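Local coordinates for ABC transporter substrate binding protein (Ribose) (Agrobacterium vitis, PDB 5DKV), which binds alpha-D-tagatopyranose and is probably the sugar-binding component of an ABC transporter, at residues A51-A55 and I56-I60; P75-D78 and A79-K83; K103-D107 and A108-M112; N142-G145 and G146-A150; T305-K309 and S310-D314. One frame throughout, in Å; residues are numbered along the deposited sequence.

Contact 1: A51-A55 and I56-I60; sequences AAAAA and IGAQI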
loop_
_atom_site.group_PDB
_atom_site.type_symbol
_atom_site.label_atom_id
_atom_site.label_comp_id
_atom_site.label_asym_id
_atom_site.label_seq_id
_atom_site.Cartn_x
_atom_site.Cartn_y
_atom_site.Cartn_z
ATOM N N ALA A 51 -16.932 -7.385 -3.926
ATOM C CA ALA A 51 -18.173 -6.857 -3.386
ATOM C C ALA A 51 -18.798 -5.868 -4.385
ATOM O O ALA A 51 -20.015 -5.914 -4.632
ATOM C CB ALA A 51 -17.933 -6.220 -2.036
ATOM N N ALA A 52 -17.981 -4.990 -4.959
ATOM C CA ALA A 52 -18.472 -4.046 -5.964
ATOM C C ALA A 52 -18.933 -4.803 -7.212
ATOM O O ALA A 52 -19.963 -4.481 -7.796
ATOM C CB ALA A 52 -17.391 -3.010 -6.318
ATOM N N ALA A 53 -18.193 -5.847 -7.593
ATOM C CA ALA A 53 -18.552 -6.599 -8.789
ATOM C C ALA A 53 -19.932 -7.241 -8.622
ATOM O O ALA A 53 -20.760 -7.235 -9.547
ATOM C CB ALA A 53 -17.478 -7.689 -9.099
ATOM N N ALA A 54 -20.183 -7.796 -7.442
ATOM C CA ALA A 54 -21.486 -8.413 -7.179
ATOM C C ALA A 54 -22.597 -7.373 -7.277
ATOM O O ALA A 54 -23.712 -7.678 -7.728
ATOM C CB ALA A 54 -21.493 -9.074 -5.824
ATOM N N ALA A 55 -22.296 -6.152 -6.877
ATOM C CA ALA A 55 -23.294 -5.105 -6.832
ATOM C C ALA A 55 -23.724 -4.629 -8.218
ATOM O O ALA A 55 -24.893 -4.274 -8.404
ATOM C CB ALA A 55 -22.783 -3.950 -6.007
ATOM N N ILE A 56 -22.812 -4.629 -9.189
ATOM C CA ILE A 56 -23.154 -4.136 -10.526
ATOM C C ILE A 56 -23.098 -5.227 -11.591
ATOM O O ILE A 56 -23.215 -4.938 -12.784
ATOM C CB ILE A 56 -22.267 -2.901 -10.947
ATOM C CG1 ILE A 56 -20.770 -3.052 -10.640
ATOM C CG2 ILE A 56 -22.761 -1.650 -10.231
ATOM C CD1 ILE A 56 -20.070 -4.134 -11.379
ATOM N N GLY A 57 -22.984 -6.483 -11.160
ATOM C CA GLY A 57 -23.188 -7.621 -12.039
ATOM C C GLY A 57 -21.987 -8.108 -12.834
ATOM O O GLY A 57 -22.159 -8.831 -13.822
ATOM N N ALA A 58 -20.781 -7.744 -12.387
ATOM C CA ALA A 58 -19.566 -8.069 -13.106
ATOM C C ALA A 58 -18.871 -9.298 -12.521
ATOM O O ALA A 58 -19.207 -9.755 -11.433
ATOM C CB ALA A 58 -18.616 -6.880 -13.093
ATOM N N GLN A 59 -17.948 -9.847 -13.294
ATOM C CA GLN A 59 -17.056 -10.901 -12.814
ATOM C C GLN A 59 -15.652 -10.347 -12.728
ATOM O O GLN A 59 -15.228 -9.587 -13.610
ATOM C CB GLN A 59 -17.050 -12.117 -13.727
ATOM C CG GLN A 59 -16.092 -13.250 -13.219
ATOM C CD GLN A 59 -15.990 -14.481 -14.131
ATOM O OE1 GLN A 59 -16.060 -14.377 -15.361
ATOM N NE2 GLN A 59 -15.796 -15.657 -13.519
ATOM N N ILE A 60 -14.943 -10.721 -11.669
ATOM C CA ILE A 60 -13.540 -10.327 -11.527
ATOM C C ILE A 60 -12.647 -11.417 -12.066
ATOM O O ILE A 60 -12.791 -12.613 -11.713
ATOM C CB ILE A 60 -13.159 -10.034 -10.061
ATOM C CG1 ILE A 60 -14.000 -8.897 -9.493
ATOM C CG2 ILE A 60 -11.642 -9.695 -9.935
ATOM C CD1 ILE A 60 -13.840 -7.588 -10.190
#
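Ala53 O collects the backbone N-H groups of the turn at the end of helix 40-56. The sound bond of Ala53 O is with Ala58 N, 2.9 Å away, the donor lying 29° out of the carbonyl plane. Gly57 N (2.8 Å from Ala53 O) and Ile56 N also reach this oxygen, but both of those bonds are bent and weak. Ile56 N has a better acceptor in Ala52 O, at 3.2 Å. Gly57 turns the chain at a positive phi of 87°, a conformation that glycine adopts readily.

The apolar contacts centre on Ala53 CB, with Ile60 CG1 at 3.7 Å and Ala58 CB at 4.2 Å. Ile56 folds back over the helix end: its CG1 sits between the backbone N and carbonyl carbon (chi1 45°), which brings it 3.3 Å from Ala52 O.

The turn completes a beta-alpha-beta unit made of strand 29-33, helix 40-56 and strand 59-62, the last an outermost strand of the sheet. Ala58 and Ile60 rest on Ile30 and Leu32 of strand 29-33, respectively, while Ala52 packs on Tyr281, Val284 and Ile285 of helix 276-291, where Ile60 also touches Val284.

Contact 2: P75-D78 and A79-K83; sequences PVLD and AVIAK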
loop_
_atom_site.group_PDB
_atom_site.type_symbol
_atom_site.label_atom_id
_atom_site.label_comp_id
_atom_site.label_asym_id
_atom_site.label_seq_id
_atom_site.Cartn_x
_atom_site.Cartn_y
_atom_site.Cartn_z
ATOM N N PRO A 75 4.443 -10.723 -17.361
ATOM C CA PRO A 75 3.836 -11.914 -17.970
ATOM C C PRO A 75 2.405 -12.205 -17.508
ATOM O O PRO A 75 1.595 -12.739 -18.288
ATOM C CB PRO A 75 4.767 -13.043 -17.536
ATOM C CG PRO A 75 6.103 -12.367 -17.347
ATOM C CD PRO A 75 5.814 -10.981 -16.885
ATOM N N VAL A 76 2.111 -11.902 -16.252
ATOM C CA VAL A 76 0.749 -12.030 -15.775
ATOM C C VAL A 76 -0.161 -11.062 -16.511
ATOM O O VAL A 76 -1.252 -11.436 -16.960
ATOM C CB VAL A 76 0.665 -11.777 -14.275
ATOM C CG1 VAL A 76 -0.798 -11.769 -13.807
ATOM C CG2 VAL A 76 1.464 -12.837 -13.540
ATOM N N LEU A 77 0.276 -9.810 -16.609
ATOM C CA LEU A 77 -0.480 -8.810 -17.349
ATOM C C LEU A 77 -0.730 -9.289 -18.775
ATOM O O LEU A 77 -1.850 -9.193 -19.276
ATOM C CB LEU A 77 0.243 -7.478 -17.348
ATOM C CG LEU A 77 -0.279 -6.409 -18.307
ATOM C CD1 LEU A 77 -1.698 -5.986 -18.011
ATOM C CD2 LEU A 77 0.671 -5.241 -18.270
ATOM N N ASP A 78 0.291 -9.830 -19.421
ATOM C CA ASP A 78 0.083 -10.325 -20.781
ATOM C C ASP A 78 -0.944 -11.459 -20.820
ATOM O O ASP A 78 -1.754 -11.512 -21.752
ATOM C CB ASP A 78 1.412 -10.757 -21.402
ATOM C CG ASP A 78 2.285 -9.559 -21.773
ATOM O OD1 ASP A 78 1.723 -8.460 -21.954
ATOM O OD2 ASP A 78 3.515 -9.702 -21.868
ATOM N N ALA A 79 -0.927 -12.347 -19.824
ATOM C CA ALA A 79 -1.888 -13.453 -19.797
ATOM C C ALA A 79 -3.291 -12.916 -19.618
ATOM O O ALA A 79 -4.258 -13.439 -20.190
ATOM C CB ALA A 79 -1.551 -14.446 -18.680
ATOM N N VAL A 80 -3.410 -11.856 -18.829
ATOM C CA VAL A 80 -4.705 -11.224 -18.630
ATOM C C VAL A 80 -5.185 -10.523 -19.908
ATOM O O VAL A 80 -6.341 -10.648 -20.269
ATOM C CB VAL A 80 -4.667 -10.234 -17.446
ATOM C CG1 VAL A 80 -5.902 -9.339 -17.417
ATOM C CG2 VAL A 80 -4.560 -11.025 -16.169
ATOM N N ILE A 81 -4.304 -9.792 -20.585
ATOM C CA ILE A 81 -4.665 -9.136 -21.841
ATOM C C ILE A 81 -5.259 -10.133 -22.837
ATOM O O ILE A 81 -6.221 -9.827 -23.547
ATOM C CB ILE A 81 -3.443 -8.417 -22.409
ATOM C CG1 ILE A 81 -3.162 -7.199 -21.535
ATOM C CG2 ILE A 81 -3.685 -7.938 -23.849
ATOM C CD1 ILE A 81 -1.867 -6.484 -21.864
ATOM N N ALA A 82 -4.726 -11.346 -22.841
ATOM C CA ALA A 82 -5.121 -12.338 -23.827
ATOM C C ALA A 82 -6.518 -12.886 -23.518
ATOM O O ALA A 82 -7.148 -13.499 -24.370
ATOM C CB ALA A 82 -4.098 -13.463 -23.881
ATOM N N LYS A 83 -6.991 -12.666 -22.292
ATOM C CA LYS A 83 -8.351 -13.052 -21.905
ATOM C C LYS A 83 -9.395 -11.994 -22.313
ATOM O O LYS A 83 -10.590 -12.160 -22.056
ATOM C CB LYS A 83 -8.408 -13.301 -20.393
ATOM C CG LYS A 83 -7.547 -14.457 -19.937
ATOM C CD LYS A 83 -7.818 -14.798 -18.487
ATOM C CE LYS A 83 -7.196 -16.129 -18.103
ATOM N NZ LYS A 83 -5.840 -15.987 -17.529
#
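The last turns of helix 70-81, one of the helices packed on the sheet of this periplasmic binding protein fold, bring Leu77 against Ile81. Regular i to i+4 bonding holds them together: Ile81 N donates to Leu77 O at 2.8 Å with a nearly straight N-H (166°), and Val80 N donates to Val76 O at 2.9 Å. Pro75 stands at a kink, since its nitrogen has no bond to the turn before, although its own carbonyl accepts normally from Ala79 N. Only the last of the four bonds, Ala82 N to Asp78 O, is longer, at 3.2 Å.

Leu77 and Ile81 meet through their branch ends at an oblique angle, CD1 to CD1 at 3.9 Å. Ile81 places CG1 beside its backbone N (chi1 -72°), which sends the chain back along the helix and lays CG1 3.3 Å from Leu77 O. Asp78 runs alongside Ile81, pointing the same way. Val80 uses its CG2 branch to lean on Val76 O.

On the sheet side, Leu77 and Val80 pack on Ile33 and Val80 also on Ala31, both of strand 29-33, while Leu77 also reaches Pro101 and Leu102 of helix 99-107. Where the carboxylate of Asp78 comes nearest to Ile81, OD1 passes CD1 at 4.1 Å.

Contact 3: K103-D107 and A108-M112; sequences KKAAD and AGIPM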
loop_
_atom_site.group_PDB
_atom_site.type_symbol
_atom_site.label_atom_id
_atom_site.label_comp_id
_atom_site.label_asym_id
_atom_site.label_seq_id
_atom_site.Cartn_x
_atom_site.Cartn_y
_atom_site.Cartn_z
ATOM N N LYS A 103 0.634 0.085 -22.166
ATOM C CA LYS A 103 0.348 0.804 -23.397
ATOM C C LYS A 103 -0.180 -0.147 -24.476
ATOM O O LYS A 103 -1.062 0.205 -25.264
ATOM C CB LYS A 103 1.621 1.498 -23.895
ATOM C CG LYS A 103 1.456 2.916 -24.389
ATOM C CD LYS A 103 0.726 2.979 -25.694
ATOM C CE LYS A 103 0.956 4.323 -26.374
ATOM N NZ LYS A 103 1.353 4.141 -27.789
ATOM N N LYS A 104 0.349 -1.367 -24.492
ATOM C CA LYS A 104 -0.145 -2.387 -25.415
ATOM C C LYS A 104 -1.628 -2.696 -25.199
ATOM O O LYS A 104 -2.366 -2.910 -26.173
ATOM C CB LYS A 104 0.668 -3.669 -25.276
ATOM C CG LYS A 104 2.069 -3.532 -25.801
ATOM C CD LYS A 104 2.647 -4.884 -26.248
ATOM C CE LYS A 104 3.604 -5.485 -25.229
ATOM N NZ LYS A 104 4.912 -5.811 -25.866
ATOM N N ALA A 105 -2.049 -2.724 -23.933
ATOM C CA ALA A 105 -3.440 -2.972 -23.582
ATOM C C ALA A 105 -4.274 -1.770 -24.020
ATOM O O ALA A 105 -5.376 -1.921 -24.553
ATOM C CB ALA A 105 -3.584 -3.221 -22.106
ATOM N N ALA A 106 -3.731 -0.579 -23.783
ATOM C CA ALA A 106 -4.393 0.673 -24.170
ATOM C C ALA A 106 -4.621 0.711 -25.684
ATOM O O ALA A 106 -5.712 1.038 -26.161
ATOM C CB ALA A 106 -3.564 1.869 -23.731
ATOM N N ASP A 107 -3.596 0.336 -26.440
ATOM C CA ASP A 107 -3.679 0.379 -27.901
ATOM C C ASP A 107 -4.627 -0.694 -28.464
ATOM O O ASP A 107 -5.131 -0.561 -29.590
ATOM C CB ASP A 107 -2.278 0.222 -28.513
ATOM C CG ASP A 107 -1.357 1.391 -28.184
ATOM O OD1 ASP A 107 -1.862 2.491 -27.865
ATOM O OD2 ASP A 107 -0.121 1.211 -28.253
ATOM N N ALA A 108 -4.841 -1.749 -27.682
ATOM C CA ALA A 108 -5.794 -2.819 -27.990
ATOM C C ALA A 108 -7.216 -2.476 -27.538
ATOM O O ALA A 108 -8.095 -3.347 -27.535
ATOM C CB ALA A 108 -5.358 -4.119 -27.329
ATOM N N GLY A 109 -7.424 -1.231 -27.111
ATOM C CA GLY A 109 -8.746 -0.758 -26.727
ATOM C C GLY A 109 -9.198 -1.065 -25.304
ATOM O O GLY A 109 -10.356 -0.816 -24.956
ATOM N N ILE A 110 -8.301 -1.577 -24.466
ATOM C CA ILE A 110 -8.683 -1.981 -23.108
ATOM C C ILE A 110 -8.498 -0.844 -22.088
ATOM O O ILE A 110 -7.367 -0.424 -21.829
ATOM C CB ILE A 110 -7.869 -3.211 -22.631
ATOM C CG1 ILE A 110 -7.986 -4.369 -23.638
ATOM C CG2 ILE A 110 -8.327 -3.650 -21.224
ATOM C CD1 ILE A 110 -7.049 -5.533 -23.359
ATOM N N PRO A 111 -9.602 -0.342 -21.498
ATOM C CA PRO A 111 -9.435 0.749 -20.532
ATOM C C PRO A 111 -8.842 0.257 -19.229
ATOM O O PRO A 111 -9.031 -0.911 -18.867
ATOM C CB PRO A 111 -10.870 1.264 -20.321
ATOM C CG PRO A 111 -11.729 0.072 -20.599
ATOM C CD PRO A 111 -11.031 -0.647 -21.738
ATOM N N MET A 112 -8.149 1.133 -18.517
ATOM C CA MET A 112 -7.500 0.728 -17.278
ATOM C C MET A 112 -7.454 1.820 -16.239
ATOM O O MET A 112 -7.543 3.020 -16.531
ATOM C CB MET A 112 -6.087 0.254 -17.554
ATOM C CG MET A 112 -5.178 1.378 -17.967
ATOM S SD MET A 112 -3.605 0.716 -18.459
ATOM C CE MET A 112 -4.067 -0.035 -20.016
#
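Ala105 O is gripped by two N-H groups of the turn that closes helix 99-107: Ile110 N bonds to it at 2.9 Å, and Ala108 N adds a weak bond at 3.2 Å. With Gly109 N donating to Ala106 O at 3.0 Å, this is a Schellman motif, and Gly109, at positive phi, is its C-prime residue. The two defining bonds differ in approach. The Ile110 donor is tilted 28° from the carbonyl plane of Ala105, whereas the Gly109 donor stands above that of Ala106, 62° out of plane and off the lone pairs. Ala108 N shares itself with Lys104 O, also weakly.

The apolar contact that goes with the motif joins Ala105 CB and Ile110 CB at 4.3 Å. Both side chains pack on Ile88 of strand 87-90, so the cap seats the helix end on the sheet just before strand 112-115 begins.

On the exposed side, Lys103 NZ and Asp107 OD2 form a salt bridge 3.3 Å long, one turn apart, whose hydrogen bond is weak. Met112, at the start of strand 112-115, reaches back to the helix. Its chain bends at chi3 (72°), which turns the methyl toward the helix, and CE ends 3.8 Å from Ala105 CB and 4.2 Å from Ala106 CB.

Contact 4: N142-G145 and G146-A150; sequences NVLG and GEIAA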
loop_
_atom_site.group_PDB
_atom_site.type_symbol
_atom_site.label_atom_id
_atom_site.label_comp_id
_atom_site.label_asym_id
_atom_site.label_seq_id
_atom_site.Cartn_x
_atom_site.Cartn_y
_atom_site.Cartn_z
ATOM N N ASN A 142 -0.479 8.827 0.044
ATOM C CA ASN A 142 0.653 8.188 0.699
ATOM C C ASN A 142 1.672 9.132 1.316
ATOM O O ASN A 142 2.338 8.781 2.300
ATOM C CB ASN A 142 1.308 7.242 -0.290
ATOM C CG ASN A 142 0.493 6.001 -0.459
ATOM O OD1 ASN A 142 0.459 5.172 0.429
ATOM N ND2 ASN A 142 -0.194 5.879 -1.588
ATOM N N VAL A 143 1.765 10.355 0.794
ATOM C CA VAL A 143 2.597 11.340 1.474
ATOM C C VAL A 143 2.013 11.660 2.851
ATOM O O VAL A 143 2.756 11.689 3.846
ATOM C CB VAL A 143 2.741 12.645 0.663
ATOM C CG1 VAL A 143 3.486 13.696 1.477
ATOM C CG2 VAL A 143 3.479 12.366 -0.642
ATOM N N LEU A 144 0.697 11.896 2.907
ATOM C CA LEU A 144 0.008 12.108 4.173
ATOM C C LEU A 144 0.225 10.942 5.107
ATOM O O LEU A 144 0.424 11.143 6.297
ATOM C CB LEU A 144 -1.508 12.334 3.960
ATOM C CG LEU A 144 -2.349 12.510 5.236
ATOM C CD1 LEU A 144 -1.947 13.754 6.030
ATOM C CD2 LEU A 144 -3.840 12.564 4.890
ATOM N N GLY A 145 0.157 9.725 4.575
ATOM C CA GLY A 145 0.386 8.529 5.372
ATOM C C GLY A 145 1.713 8.589 6.118
ATOM O O GLY A 145 1.816 8.251 7.308
ATOM N N GLY A 146 2.732 9.037 5.401
ATOM C CA GLY A 146 4.051 9.218 5.987
ATOM C C GLY A 146 4.097 10.291 7.063
ATOM O O GLY A 146 4.778 10.148 8.090
ATOM N N GLU A 147 3.402 11.399 6.813
ATOM C CA GLU A 147 3.385 12.502 7.759
ATOM C C GLU A 147 2.688 12.067 9.041
ATOM O O GLU A 147 3.145 12.375 10.152
ATOM C CB GLU A 147 2.690 13.724 7.143
ATOM C CG GLU A 147 3.417 14.284 5.914
ATOM C CD GLU A 147 2.593 15.349 5.170
ATOM O OE1 GLU A 147 1.348 15.208 5.061
ATOM O OE2 GLU A 147 3.189 16.332 4.685
ATOM N N ILE A 148 1.594 11.327 8.885
ATOM C CA ILE A 148 0.871 10.746 10.031
ATOM C C ILE A 148 1.734 9.769 10.826
ATOM O O ILE A 148 1.784 9.824 12.064
ATOM C CB ILE A 148 -0.431 10.033 9.566
ATOM C CG1 ILE A 148 -1.432 11.085 9.091
ATOM C CG2 ILE A 148 -1.031 9.169 10.691
ATOM C CD1 ILE A 148 -2.725 10.514 8.450
ATOM N N ALA A 149 2.425 8.880 10.127
ATOM C CA ALA A 149 3.359 7.981 10.783
ATOM C C ALA A 149 4.407 8.740 11.587
ATOM O O ALA A 149 4.747 8.345 12.691
ATOM C CB ALA A 149 4.018 7.090 9.782
ATOM N N ALA A 150 4.920 9.838 11.039
ATOM C CA ALA A 150 5.946 10.609 11.742
ATOM C C ALA A 150 5.401 11.252 13.014
ATOM O O ALA A 150 6.058 11.225 14.075
ATOM C CB ALA A 150 6.520 11.662 10.836
#
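Residues 142 to 145 and 146 to 150 are joined by four consecutive i to i+4 bonds at the start of helix 142-156, from Gly146 N to Asn142 O (3.1 Å) through to Ala149 N to Gly145 O (3.0 Å). The straightest is Ile148 N to Leu144 O, 2.8 Å at 169°.

Four side chains ride on this framework. Leu144 CG meets Ile148 CD1 at 3.8 Å, the two chains crossing at a slant, and Ile148 goes on to pack against Phe304 and Val306 of strand 299-307. Glu147 lies across Leu144 at about a right angle. With CG beside its own backbone N (chi1 -63°), its extended chain runs back toward the helix start, laying CG 3.4 Å from Val143 O and OE1 3.7 Å from Leu144 CD1. Val143 CG1 touches the carboxylate carbon CD of Glu147 at 4.1 Å. Gly145 and Gly146 are buried and offer bare backbone.

Asn142 is turned away from these neighbours, and its OD1 accepts from Arg178 NE. Arg178 belongs to the tagatose pocket, and the side chain of Asn142 is about 5 Å from the bound sugar. The chemistry therefore divides: Ile148, backed by Leu144, packs the helix on strand 299-307, while Asn142, through its bond to Arg178, is placed to steady that pocket arginine from the second shell.

Contact 5: T305-K309 and S310-D314; sequences TVINK and SNVTD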
loop_
_atom_site.group_PDB
_atom_site.type_symbol
_atom_site.label_atom_id
_atom_site.label_comp_id
_atom_site.label_asym_id
_atom_site.label_seq_id
_atom_site.Cartn_x
_atom_site.Cartn_y
_atom_site.Cartn_z
ATOM N N THR A 305 -7.079 4.616 8.804
ATOM C CA THR A 305 -7.583 4.366 10.144
ATOM C C THR A 305 -6.373 4.106 11.027
ATOM O O THR A 305 -5.643 3.140 10.803
ATOM C CB THR A 305 -8.544 3.171 10.177
ATOM O OG1 THR A 305 -9.694 3.447 9.365
ATOM C CG2 THR A 305 -9.014 2.871 11.598
ATOM N N VAL A 306 -6.159 4.971 12.014
ATOM C CA VAL A 306 -5.045 4.809 12.953
ATOM C C VAL A 306 -5.504 3.919 14.110
ATOM O O VAL A 306 -6.451 4.242 14.815
ATOM C CB VAL A 306 -4.548 6.161 13.452
ATOM C CG1 VAL A 306 -3.339 5.981 14.378
ATOM C CG2 VAL A 306 -4.166 7.056 12.241
ATOM N N ILE A 307 -4.842 2.773 14.254
ATOM C CA ILE A 307 -5.207 1.757 15.227
ATOM C C ILE A 307 -4.184 1.766 16.358
ATOM O O ILE A 307 -2.968 1.761 16.125
ATOM C CB ILE A 307 -5.295 0.329 14.585
ATOM C CG1 ILE A 307 -6.179 0.360 13.338
ATOM C CG2 ILE A 307 -5.855 -0.685 15.613
ATOM C CD1 ILE A 307 -6.273 -0.989 12.597
ATOM N N ASN A 308 -4.679 1.822 17.591
ATOM C CA ASN A 308 -3.818 1.781 18.763
ATOM C C ASN A 308 -4.296 0.696 19.729
ATOM O O ASN A 308 -5.266 -0.001 19.446
ATOM C CB ASN A 308 -3.797 3.151 19.457
ATOM C CG ASN A 308 -5.185 3.611 19.888
ATOM O OD1 ASN A 308 -5.850 2.934 20.659
ATOM N ND2 ASN A 308 -5.604 4.778 19.425
ATOM N N LYS A 309 -3.630 0.572 20.870
ATOM C CA LYS A 309 -3.938 -0.441 21.869
ATOM C C LYS A 309 -5.380 -0.377 22.364
ATOM O O LYS A 309 -5.973 -1.396 22.685
ATOM C CB LYS A 309 -2.990 -0.273 23.069
ATOM C CG LYS A 309 -2.887 -1.449 23.999
ATOM C CD LYS A 309 -1.993 -1.080 25.194
ATOM C CE LYS A 309 -1.453 -2.300 25.936
ATOM N NZ LYS A 309 -2.492 -3.330 26.252
ATOM N N SER A 310 -5.930 0.833 22.419
ATOM C CA SER A 310 -7.244 1.045 23.000
ATOM C C SER A 310 -8.344 0.832 21.999
ATOM O O SER A 310 -9.325 0.164 22.307
ATOM C CB SER A 310 -7.366 2.452 23.572
ATOM O OG SER A 310 -6.482 2.585 24.654
ATOM N N ASN A 311 -8.187 1.403 20.808
ATOM C CA ASN A 311 -9.321 1.441 19.878
ATOM C C ASN A 311 -9.384 0.235 18.969
ATOM O O ASN A 311 -10.327 0.106 18.197
ATOM C CB ASN A 311 -9.314 2.741 19.041
ATOM C CG ASN A 311 -8.253 2.770 17.941
ATOM O OD1 ASN A 311 -7.400 1.894 17.825
ATOM N ND2 ASN A 311 -8.289 3.826 17.157
ATOM N N VAL A 312 -8.427 -0.679 19.096
ATOM C CA VAL A 312 -8.401 -1.845 18.220
ATOM C C VAL A 312 -9.606 -2.737 18.537
ATOM O O VAL A 312 -9.940 -3.623 17.759
ATOM C CB VAL A 312 -7.072 -2.626 18.358
ATOM C CG1 VAL A 312 -6.930 -3.190 19.754
ATOM C CG2 VAL A 312 -6.948 -3.734 17.308
ATOM N N THR A 313 -10.265 -2.483 19.670
ATOM C CA THR A 313 -11.512 -3.189 20.013
ATOM C C THR A 313 -12.765 -2.321 19.764
ATOM O O THR A 313 -13.897 -2.727 20.050
ATOM C CB THR A 313 -11.455 -3.713 21.500
ATOM O OG1 THR A 313 -10.961 -2.708 22.404
ATOM C CG2 THR A 313 -10.533 -4.909 21.588
ATOM N N ASP A 314 -12.591 -1.129 19.213
ATOM C CA ASP A 314 -13.727 -0.376 18.739
ATOM C C ASP A 314 -14.222 -1.072 17.457
ATOM O O ASP A 314 -13.420 -1.375 16.574
ATOM C CB ASP A 314 -13.348 1.073 18.451
ATOM C CG ASP A 314 -14.555 1.957 18.291
ATOM O OD1 ASP A 314 -14.526 2.886 17.451
ATOM O OD2 ASP A 314 -15.533 1.720 19.021
HETATM O O HOH W 1 -4.349 3.966 23.480
HETATM O O HOH W 2 -8.506 -2.576 23.479
#
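The side-chain amides of Asn308 and Asn311 stack face on face, their planes 15° apart, with Asn308 ND2 3.6 Å from Asn311 CG. Both side chains have CG between the backbone N and the carbonyl carbon (chi1 59° and 75°), a rotation that brings Asn308 OD1 to the N-H groups of Ser310 and Asn311, and Asn311 OD1 to Asn308 N. At the edge of the Asn311 amide, ND2 donates in plane to Val306 O, 3.0 Å away and almost straight. Asn311 OD1 accepts from Asn308 N at 2.7 Å. The Asn308 amide is held through OD1, which takes Ser310 N in its carbonyl plane at 2.7 Å and Asn311 N at 2.8 Å, the latter tilted from the plane.

The bond to Ser310 N makes an Asx turn, with Asn311 N a second donor to the same oxygen, here reversing the chain as strand 299-307 leaves the sheet. A weak main-chain bond from Val312 N to Asn308 O completes an Asx motif. Next to the polar network Ile307 CG2 meets Val312 CB at 3.6 Å, the two side chains crossing at about a right angle. Both also pack on Leu263 of helix 259-264 and on Ile321.

Two waters bridge the turn. One bonds to Ser310 OG (2.8 Å) and weakly to Asn308 OD1, while another donates to Lys309 O (2.9 Å) and Ser310 O and also bonds to Thr313 OG1.

Contacts 1, 2 and 3 lie at helix ends around one part of the sheet, and contacts 4 and 5 sit together across the centre of the chain from contacts 2 and 3. Contact 4 is nearest that centre, has no exposed residue among those touching, and brings Asn142 to about 5 Å from the sugar; contact 3 is the most superficial, with four exposed, against two each in contacts 1, 2 and 5. Contacts 2 and 3 touch where Ile81 CD1 meets Ala105 CB at 3.7 Å; contacts 4 and 5 meet through Ile148 and Val306. Contacts 2 and 4 rest on regular helical bonding, contacts 1 and 3 on glycine turns leading into strands, and contact 5 on asparagine amides and water.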